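Uncharacterized protein YhfS (Escherichia coli, PDB 4J8L) is of unknown function but carries pyridoxal 5'-phosphate covalently attached to a lysine, and may be related to cysteine synthases in activity. Local coordinates at residues 13-16 with 17-21; 41-44 with 45-48; 255-258 with 259-263; 307-311 with 312-316. All blocks are in the same frame, centred on the assembly; numbering follows the deposited sequence.

The four contacts are all local, each within one continuous piece of chain, and none touches another. Contact 4 lies beside the cofactor-bearing stretch: the Val307 and Tyr313 side chains rest on Phe195, next to Lys196, which bears the pyridoxal phosphate. Helix 229-261 links three of them. Contact 1 packs against its Val244 and Ala247, contact 3 is its C-terminal end, and Lys312 of contact 4 pairs with its Glu234. Contacts 1 and 3 have centres about 29 Å apart, while contacts 3 and 4 approach to about 11 Å between nearest atoms. Contact 2 is remote, its centre about 54 Å from that of contact 3, on opposite sides of the chain's centre.

Contact 1. Residues 13-16 with 17-21; sequences EAQQ and KQFAL
The Phe19 ring bends back over Gln15, whose carbonyl oxygen lies under one face, 3.0 Å from the ring plane and displaced toward the rim. At the ring edge, near its plane, stands the Gln16 amide, with Gln16 NE2 3.9 Å from Phe19 CD2; amide and ring are almost perpendicular, 86° apart. The far end of the ring meets an aliphatic neighbour, Gln15 CB, which is 3.8 Å from Phe19 CE2. A chi1 of -59°, with CG beside the backbone N of Phe19, lays the ring over Gln15 O and Gln15 CB, whereas the edge contact also depends on the Gln16 chain, bent at chi2.

The same Gln15 O takes the Phe19 N-H in a 2.8 Å bond at 161°, one rung of the i to i+4 ladder of helix 11-28. Lys17 N to Glu13 O (3.1 Å) and Ala20 N to Gln16 O (2.9 Å) are further rungs. Lys17 itself runs away from this face to bond Ala179 O through NZ, while Ala14 and Gln18 rest on helix 229-261.

The backbone bonds therefore hold this turn, and the glutamines and ring add close van der Waals packing along its exposed side.

Contact 2. Residues 41-44 with 45-48; sequences GLTP and GLNQ
Thr43 and Gln48 close the neck of a tight chain reversal, and the threonine side chain can be followed atom by atom. Its CB sits 3.5 Å from Gln48 O. From there OG1 takes the crowded position between the backbone N and the carbonyl carbon (chi1 74°), which points it straight at the same oxygen: Thr43 OG1 donates to Gln48 O over 2.7 Å, nearly along the C=O axis. The methyl branch, CG2, also flanks Gln48 O, at 3.5 Å, while OG1 lies alongside Leu46, 3.7 Å from Leu46 CD1. The backbone N of Thr43 makes a second, weak bond to Gln48 O.

Farther into the bend the roles reverse, with Thr43 O receiving two N-H groups. Asn47 N reaches Thr43 O at 2.9 Å, and Leu46 N reaches Thr43 O at 3.1 Å, the latter from a donor tilted out of the carbonyl plane. Leu42 and Asn47 extend alongside each other, Leu42 CD2 lying 3.6 Å from Asn47 OD1; the other end of that amide, ND2, bonds Tyr221 O. Gln48 NE2 hydrogen-bonds Glu56 OE1 on helix 50-62, the helix that follows this loop.

Leu42 centres an inverse gamma turn just before the bend. At the bend itself, Pro44 in an extended conformation followed by Gly45 with positive phi, under the Leu46 N to Thr43 O bond, makes a type II beta turn with proline and glycine at its classic corner positions.

Contact 3. Residues 255-258 with 259-263; sequences RLLA and LLNGG
Leu256 and Leu260 project from successive turns of the helix toward the same side, with Leu256 CG 4.2 Å from Leu260 CD1. This is the apolar face of the helix end: both side chains pack on Leu281 of strand 279-285, and helix 347-360 adds Val350 against Leu256 and Leu351 against Leu260.

Main-chain bonds carry the helix to its end. Leu259 N donates to Arg255 O at 3.0 Å, Leu260 N to Leu256 O at 3.0 Å, and Asn261 N to Leu257 O at 2.9 Å. The next rung, Gly262 N to Ala258 O, is weak and bent to 128°. Gly263 then turns to positive phi (92°) and its N bonds Leu260 O at 3.0 Å; the chain leaves helix 229-261 through a Schellman motif.

A polar group brushes an aliphatic one on another side. Leu257, with CG anti to its backbone N (chi1 179°), leans along the helix until Leu257 CG is 3.7 Å from Asn261 ND2, the two side chains crossing at a slant. Leu257 also packs on Ala271 and Ile273 of strand 268-275.

Charge enters through Arg255, whose NE forms a salt bridge with Glu347 OE2.

Contact 4. Residues 307-311 with 312-316; sequences VGAES and KYEIP
Glu314 folds back on the loop before it, and its carboxylate collects hydrogen bonds from Val307, Gly308 and Ser311. OE1 takes the Val307 N-H: the Val307 N to Glu314 OE1 bond is 2.8 Å long and nearly straight (168°), though the donor stands above the carboxylate plane. OE2 has three donors. Gly308 N approaches Glu314 OE2 at 2.8 Å, on the syn side but tilted out of the carboxylate plane, Ser311 N meets OE2 from above the plane at 2.9 Å, and Ser311 OG gives the shortest bond, 2.6 Å, to the anti lone pair of OE2. With chi1 at 77°, Ser311 OG also faces the next residues of the chain and accepts Tyr313 N at 3.1 Å, an ST turn.

Backbone bonding adds a type I beta turn, in which Glu314 N donates to Ser311 O over 3.0 Å. A water sits within bonding distance, 2.8 Å, of both Ser311 O and Glu314 O.

Van der Waals packing brings Val307 CB and CG2 obliquely against the acid group of Glu314. The apolar pair is Val307 CG1 with Tyr313 CD2, 4.4 Å apart. Beyond the loop, Tyr313 OH bonds Glu201, Lys312 forms a salt bridge with Glu234, and Ala309, which follows a cis peptide bond, gives its N-H to Tyr173 OH.

Both oxygens of a buried acidic group are thus satisfied by main-chain N-H groups and one hydroxyl. Bonds from several directions fix the rotation of the carboxylate, and it gathers the N-H groups of Val307, Gly308 and Ser311 round itself.

Contact 1. Residues 13-16 with 17-21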
loop_
_atom_site.group_PDB
_atom_site.type_symbol
_atom_site.label_atom_id
_atom_site.label_comp_id
_atom_site.label_asym_id
_atom_site.label_seq_id
_atom_site.Cartn_x
_atom_site.Cartn_y
_atom_site.Cartn_z
ATOM N N GLU A 13 -1.110 14.933 -12.550
ATOM C CA GLU A 13 -0.818 14.935 -11.114
ATOM C C GLU A 13 0.362 14.020 -10.772
ATOM O O GLU A 13 1.203 14.347 -9.927
ATOM C CB GLU A 13 -2.062 14.542 -10.296
ATOM C CG GLU A 13 -3.151 15.599 -10.307
ATOM C CD GLU A 13 -4.479 15.074 -9.821
ATOM O OE1 GLU A 13 -4.728 13.850 -9.931
ATOM O OE2 GLU A 13 -5.278 15.891 -9.321
ATOM N N ALA A 14 0.423 12.871 -11.435
ATOM C CA ALA A 14 1.481 11.906 -11.203
ATOM C C ALA A 14 2.848 12.451 -11.611
ATOM O O ALA A 14 3.825 12.233 -10.904
ATOM C CB ALA A 14 1.184 10.587 -11.939
ATOM N N GLN A 15 2.910 13.156 -12.743
ATOM C CA GLN A 15 4.157 13.790 -13.180
ATOM C C GLN A 15 4.647 14.755 -12.113
ATOM O O GLN A 15 5.841 14.833 -11.825
ATOM C CB GLN A 15 3.961 14.589 -14.469
ATOM C CG GLN A 15 3.713 13.782 -15.715
ATOM C CD GLN A 15 3.764 14.657 -16.961
ATOM O OE1 GLN A 15 4.317 14.266 -17.979
ATOM N NE2 GLN A 15 3.190 15.854 -16.873
ATOM N N GLN A 16 3.718 15.518 -11.550
ATOM C CA GLN A 16 4.091 16.512 -10.551
ATOM C C GLN A 16 4.674 15.855 -9.304
ATOM O O GLN A 16 5.612 16.377 -8.711
ATOM C CB GLN A 16 2.911 17.420 -10.207
ATOM C CG GLN A 16 2.510 18.332 -11.363
ATOM C CD GLN A 16 3.648 19.238 -11.809
ATOM O OE1 GLN A 16 4.379 19.791 -10.986
ATOM N NE2 GLN A 16 3.805 19.390 -13.120
ATOM N N LYS A 17 4.140 14.698 -8.923
ATOM C CA LYS A 17 4.700 13.958 -7.795
ATOM C C LYS A 17 6.086 13.424 -8.126
ATOM O O LYS A 17 6.990 13.455 -7.281
ATOM C CB LYS A 17 3.784 12.805 -7.362
ATOM C CG LYS A 17 2.616 13.270 -6.524
ATOM C CD LYS A 17 2.115 12.179 -5.597
ATOM C CE LYS A 17 0.951 12.692 -4.777
ATOM N NZ LYS A 17 1.323 13.778 -3.825
ATOM N N GLN A 18 6.244 12.940 -9.354
ATOM C CA GLN A 18 7.541 12.460 -9.821
ATOM C C GLN A 18 8.543 13.615 -9.750
ATOM O O GLN A 18 9.636 13.464 -9.199
ATOM C CB GLN A 18 7.454 11.952 -11.258
ATOM C CG GLN A 18 8.807 11.551 -11.844
ATOM C CD GLN A 18 8.714 11.234 -13.322
ATOM O OE1 GLN A 18 7.746 10.612 -13.767
ATOM N NE2 GLN A 18 9.706 11.674 -14.100
ATOM N N PHE A 19 8.159 14.759 -10.304
ATOM C CA PHE A 19 9.079 15.901 -10.380
ATOM C C PHE A 19 9.455 16.373 -8.979
ATOM O O PHE A 19 10.605 16.737 -8.728
ATOM C CB PHE A 19 8.476 17.063 -11.178
ATOM C CG PHE A 19 8.112 16.717 -12.607
ATOM C CD1 PHE A 19 8.749 15.679 -13.280
ATOM C CD2 PHE A 19 7.128 17.443 -13.272
ATOM C CE1 PHE A 19 8.409 15.382 -14.591
ATOM C CE2 PHE A 19 6.779 17.143 -14.579
ATOM C CZ PHE A 19 7.420 16.104 -15.233
ATOM N N ALA A 20 8.478 16.375 -8.071
ATOM C CA ALA A 20 8.724 16.874 -6.725
ATOM C C ALA A 20 9.712 15.969 -5.994
ATOM O O ALA A 20 10.561 16.451 -5.236
ATOM C CB ALA A 20 7.413 17.017 -5.949
ATOM N N LEU A 21 9.621 14.666 -6.242
ATOM C CA LEU A 21 10.544 13.720 -5.632
ATOM C C LEU A 21 11.948 13.922 -6.204
ATOM O O LEU A 21 12.927 13.932 -5.462
ATOM C CB LEU A 21 10.068 12.273 -5.815
ATOM C CG LEU A 21 11.047 11.180 -5.359
ATOM C CD1 LEU A 21 11.400 11.305 -3.875
ATOM C CD2 LEU A 21 10.496 9.776 -5.668
#

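Contact 2. Residues 41-44 with 45-48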
loop_
_atom_site.group_PDB
_atom_site.type_symbol
_atom_site.label_atom_id
_atom_site.label_comp_id
_atom_site.label_asym_id
_atom_site.label_seq_id
_atom_site.Cartn_x
_atom_site.Cartn_y
_atom_site.Cartn_z
ATOM N N GLY A 41 27.339 -0.153 5.484
ATOM C CA GLY A 41 27.726 -0.374 6.863
ATOM C C GLY A 41 27.456 0.704 7.896
ATOM O O GLY A 41 26.716 1.666 7.664
ATOM N N LEU A 42 28.077 0.520 9.051
ATOM C CA LEU A 42 27.751 1.295 10.249
ATOM C C LEU A 42 28.669 2.506 10.349
ATOM O O LEU A 42 29.610 2.512 11.133
ATOM C CB LEU A 42 27.912 0.404 11.479
ATOM C CG LEU A 42 27.079 -0.881 11.482
ATOM C CD1 LEU A 42 27.208 -1.615 12.804
ATOM C CD2 LEU A 42 25.629 -0.558 11.192
ATOM N N THR A 43 28.406 3.516 9.524
ATOM C CA THR A 43 29.297 4.672 9.458
ATOM C C THR A 43 29.194 5.503 10.741
ATOM O O THR A 43 28.113 5.640 11.325
ATOM C CB THR A 43 29.034 5.529 8.195
ATOM O OG1 THR A 43 27.818 6.277 8.330
ATOM C CG2 THR A 43 28.948 4.643 6.956
ATOM N N PRO A 44 30.324 6.047 11.192
ATOM C CA PRO A 44 30.365 6.727 12.493
ATOM C C PRO A 44 29.390 7.897 12.615
ATOM O O PRO A 44 29.286 8.736 11.713
ATOM C CB PRO A 44 31.815 7.206 12.602
ATOM C CG PRO A 44 32.385 7.093 11.242
ATOM C CD PRO A 44 31.639 6.015 10.535
ATOM N N GLY A 45 28.669 7.923 13.734
ATOM C CA GLY A 45 27.723 8.987 14.010
ATOM C C GLY A 45 26.337 8.709 13.459
ATOM O O GLY A 45 25.355 9.299 13.924
ATOM N N LEU A 46 26.258 7.813 12.474
ATOM C CA LEU A 46 24.978 7.478 11.835
ATOM C C LEU A 46 24.482 6.062 12.133
ATOM O O LEU A 46 23.273 5.828 12.152
ATOM C CB LEU A 46 25.060 7.644 10.317
ATOM C CG LEU A 46 25.377 9.032 9.757
ATOM C CD1 LEU A 46 25.364 8.988 8.223
ATOM C CD2 LEU A 46 24.387 10.043 10.283
ATOM N N ASN A 47 25.415 5.132 12.335
ATOM C CA ASN A 47 25.118 3.707 12.455
ATOM C C ASN A 47 24.304 3.205 11.270
ATOM O O ASN A 47 23.400 2.378 11.433
ATOM C CB ASN A 47 24.380 3.393 13.755
ATOM C CG ASN A 47 24.568 1.947 14.201
ATOM O OD1 ASN A 47 25.675 1.406 14.152
ATOM N ND2 ASN A 47 23.490 1.328 14.666
ATOM N N GLN A 48 24.616 3.726 10.087
ATOM C CA GLN A 48 23.976 3.313 8.839
ATOM C C GLN A 48 24.781 3.966 7.721
ATOM O O GLN A 48 25.616 4.818 7.982
ATOM C CB GLN A 48 22.518 3.799 8.772
ATOM C CG GLN A 48 22.407 5.312 8.836
ATOM C CD GLN A 48 20.996 5.858 8.653
ATOM O OE1 GLN A 48 20.723 7.007 9.016
ATOM N NE2 GLN A 48 20.096 5.049 8.090
#

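Contact 3. Residues 255-258 with 259-263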
loop_
_atom_site.group_PDB
_atom_site.type_symbol
_atom_site.label_atom_id
_atom_site.label_comp_id
_atom_site.label_asym_id
_atom_site.label_seq_id
_atom_site.Cartn_x
_atom_site.Cartn_y
_atom_site.Cartn_z
ATOM N N ARG A 255 -10.610 2.347 -18.468
ATOM C CA ARG A 255 -11.036 2.041 -19.838
ATOM C C ARG A 255 -11.549 0.602 -19.961
ATOM O O ARG A 255 -12.534 0.342 -20.663
ATOM C CB ARG A 255 -9.933 2.345 -20.857
ATOM C CG ARG A 255 -9.669 3.851 -21.011
ATOM C CD ARG A 255 -8.731 4.177 -22.171
ATOM N NE ARG A 255 -7.469 3.448 -22.082
ATOM C CZ ARG A 255 -6.418 3.835 -21.360
ATOM N NH1 ARG A 255 -6.454 4.967 -20.669
ATOM N NH2 ARG A 255 -5.324 3.085 -21.335
ATOM N N LEU A 256 -10.884 -0.313 -19.264
ATOM C CA LEU A 256 -11.293 -1.707 -19.209
ATOM C C LEU A 256 -12.682 -1.824 -18.595
ATOM O O LEU A 256 -13.540 -2.535 -19.121
ATOM C CB LEU A 256 -10.289 -2.506 -18.386
ATOM C CG LEU A 256 -10.558 -3.989 -18.165
ATOM C CD1 LEU A 256 -10.641 -4.706 -19.497
ATOM C CD2 LEU A 256 -9.449 -4.565 -17.303
ATOM N N LEU A 257 -12.903 -1.135 -17.474
ATOM C CA LEU A 257 -14.213 -1.160 -16.820
ATOM C C LEU A 257 -15.322 -0.691 -17.756
ATOM O O LEU A 257 -16.374 -1.325 -17.852
ATOM C CB LEU A 257 -14.215 -0.305 -15.549
ATOM C CG LEU A 257 -15.543 -0.242 -14.793
ATOM C CD1 LEU A 257 -15.939 -1.608 -14.227
ATOM C CD2 LEU A 257 -15.496 0.803 -13.675
ATOM N N ALA A 258 -15.081 0.412 -18.458
ATOM C CA ALA A 258 -16.069 0.938 -19.397
ATOM C C ALA A 258 -16.392 -0.061 -20.508
ATOM O O ALA A 258 -17.561 -0.250 -20.863
ATOM C CB ALA A 258 -15.598 2.265 -19.989
ATOM N N LEU A 259 -15.359 -0.692 -21.055
ATOM C CA LEU A 259 -15.552 -1.686 -22.108
ATOM C C LEU A 259 -16.383 -2.871 -21.613
ATOM O O LEU A 259 -17.296 -3.322 -22.305
ATOM C CB LEU A 259 -14.206 -2.166 -22.655
ATOM C CG LEU A 259 -13.426 -1.156 -23.503
ATOM C CD1 LEU A 259 -11.970 -1.582 -23.651
ATOM C CD2 LEU A 259 -14.095 -1.002 -24.863
ATOM N N LEU A 260 -16.079 -3.362 -20.414
ATOM C CA LEU A 260 -16.824 -4.485 -19.854
ATOM C C LEU A 260 -18.268 -4.099 -19.575
ATOM O O LEU A 260 -19.190 -4.860 -19.868
ATOM C CB LEU A 260 -16.165 -4.996 -18.575
ATOM C CG LEU A 260 -14.821 -5.689 -18.784
ATOM C CD1 LEU A 260 -14.154 -6.017 -17.449
ATOM C CD2 LEU A 260 -15.014 -6.943 -19.625
ATOM N N ASN A 261 -18.463 -2.909 -19.011
ATOM C CA ASN A 261 -19.811 -2.411 -18.747
ATOM C C ASN A 261 -20.602 -2.173 -20.032
ATOM O O ASN A 261 -21.835 -2.164 -20.022
ATOM C CB ASN A 261 -19.769 -1.136 -17.905
ATOM C CG ASN A 261 -19.576 -1.422 -16.429
ATOM O OD1 ASN A 261 -19.813 -2.537 -15.969
ATOM N ND2 ASN A 261 -19.149 -0.415 -15.678
ATOM N N GLY A 262 -19.884 -1.972 -21.132
ATOM C CA GLY A 262 -20.502 -1.760 -22.426
ATOM C C GLY A 262 -20.826 -3.057 -23.137
ATOM O O GLY A 262 -21.389 -3.045 -24.228
ATOM N N GLY A 263 -20.467 -4.179 -22.522
ATOM C CA GLY A 263 -20.825 -5.483 -23.051
ATOM C C GLY A 263 -19.801 -6.115 -23.972
ATOM O O GLY A 263 -20.149 -6.950 -24.804
#

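Contact 4. Residues 307-311 with 312-316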
loop_
_atom_site.group_PDB
_atom_site.type_symbol
_atom_site.label_atom_id
_atom_site.label_comp_id
_atom_site.label_asym_id
_atom_site.label_seq_id
_atom_site.Cartn_x
_atom_site.Cartn_y
_atom_site.Cartn_z
ATOM N N VAL A 307 3.560 -11.369 -6.410
ATOM C CA VAL A 307 4.867 -11.389 -5.782
ATOM C C VAL A 307 4.910 -10.310 -4.704
ATOM O O VAL A 307 5.051 -10.606 -3.517
ATOM C CB VAL A 307 5.989 -11.148 -6.822
ATOM C CG1 VAL A 307 7.367 -11.278 -6.175
ATOM C CG2 VAL A 307 5.831 -12.151 -7.987
ATOM N N GLY A 308 4.779 -9.060 -5.130
ATOM C CA GLY A 308 4.819 -7.921 -4.222
ATOM C C GLY A 308 3.558 -7.714 -3.384
ATOM O O GLY A 308 3.638 -7.717 -2.157
ATOM N N ALA A 309 2.405 -7.481 -4.009
ATOM C CA ALA A 309 2.250 -7.336 -5.454
ATOM C C ALA A 309 2.744 -5.979 -5.942
ATOM O O ALA A 309 3.323 -5.219 -5.175
ATOM C CB ALA A 309 0.790 -7.526 -5.833
ATOM N N GLU A 310 2.508 -5.702 -7.226
ATOM C CA GLU A 310 2.921 -4.436 -7.845
ATOM C C GLU A 310 4.432 -4.194 -7.770
ATOM O O GLU A 310 4.891 -3.052 -7.752
ATOM C CB GLU A 310 2.089 -3.268 -7.278
ATOM C CG GLU A 310 0.594 -3.567 -7.468
ATOM C CD GLU A 310 -0.359 -2.424 -7.138
ATOM O OE1 GLU A 310 0.084 -1.339 -6.721
ATOM O OE2 GLU A 310 -1.586 -2.644 -7.289
ATOM N N SER A 311 5.196 -5.284 -7.761
ATOM C CA SER A 311 6.648 -5.197 -7.712
ATOM C C SER A 311 7.201 -4.966 -9.111
ATOM O O SER A 311 6.483 -5.060 -10.106
ATOM C CB SER A 311 7.254 -6.487 -7.152
ATOM O OG SER A 311 7.243 -7.511 -8.135
ATOM N N LYS A 312 8.489 -4.656 -9.170
ATOM C CA LYS A 312 9.176 -4.479 -10.452
ATOM C C LYS A 312 9.094 -5.705 -11.360
ATOM O O LYS A 312 9.316 -5.592 -12.575
ATOM C CB LYS A 312 10.645 -4.144 -10.204
ATOM C CG LYS A 312 11.410 -5.256 -9.505
ATOM C CD LYS A 312 12.791 -4.758 -9.045
ATOM C CE LYS A 312 13.449 -5.748 -8.090
ATOM N NZ LYS A 312 14.792 -5.293 -7.610
ATOM N N TYR A 313 8.803 -6.873 -10.790
ATOM C CA TYR A 313 8.745 -8.103 -11.566
ATOM C C TYR A 313 7.401 -8.296 -12.248
ATOM O O TYR A 313 7.288 -9.070 -13.201
ATOM C CB TYR A 313 8.987 -9.323 -10.680
ATOM C CG TYR A 313 10.302 -9.301 -9.954
ATOM C CD1 TYR A 313 11.494 -9.444 -10.642
ATOM C CD2 TYR A 313 10.352 -9.127 -8.575
ATOM C CE1 TYR A 313 12.698 -9.429 -9.986
ATOM C CE2 TYR A 313 11.551 -9.115 -7.910
ATOM C CZ TYR A 313 12.725 -9.266 -8.626
ATOM O OH TYR A 313 13.932 -9.247 -7.982
ATOM N N GLU A 314 6.376 -7.614 -11.751
ATOM C CA GLU A 314 5.017 -7.960 -12.137
ATOM C C GLU A 314 4.513 -7.091 -13.279
ATOM O O GLU A 314 3.822 -6.087 -13.079
ATOM C CB GLU A 314 4.107 -7.914 -10.901
ATOM C CG GLU A 314 4.394 -9.091 -9.964
ATOM C CD GLU A 314 3.961 -8.828 -8.533
ATOM O OE1 GLU A 314 2.849 -9.287 -8.171
ATOM O OE2 GLU A 314 4.716 -8.178 -7.769
ATOM N N ILE A 315 4.915 -7.480 -14.486
ATOM C CA ILE A 315 4.631 -6.711 -15.688
ATOM C C ILE A 315 3.314 -7.118 -16.389
ATOM O O ILE A 315 2.458 -6.258 -16.627
ATOM C CB ILE A 315 5.871 -6.712 -16.622
ATOM C CG1 ILE A 315 6.945 -5.800 -15.992
ATOM C CG2 ILE A 315 5.487 -6.293 -18.030
ATOM C CD1 ILE A 315 8.337 -5.971 -16.564
ATOM N N PRO A 316 3.141 -8.415 -16.712
ATOM C CA PRO A 316 1.868 -8.837 -17.315
ATOM C C PRO A 316 0.731 -8.682 -16.295
ATOM O O PRO A 316 0.991 -8.564 -15.097
ATOM C CB PRO A 316 2.100 -10.327 -17.629
ATOM C CG PRO A 316 3.583 -10.516 -17.625
ATOM C CD PRO A 316 4.068 -9.557 -16.567
HETATM O O HOH W 1 3.938 -4.235 -11.006
HETATM O O HOH W 2 5.731 -3.579 -13.042
#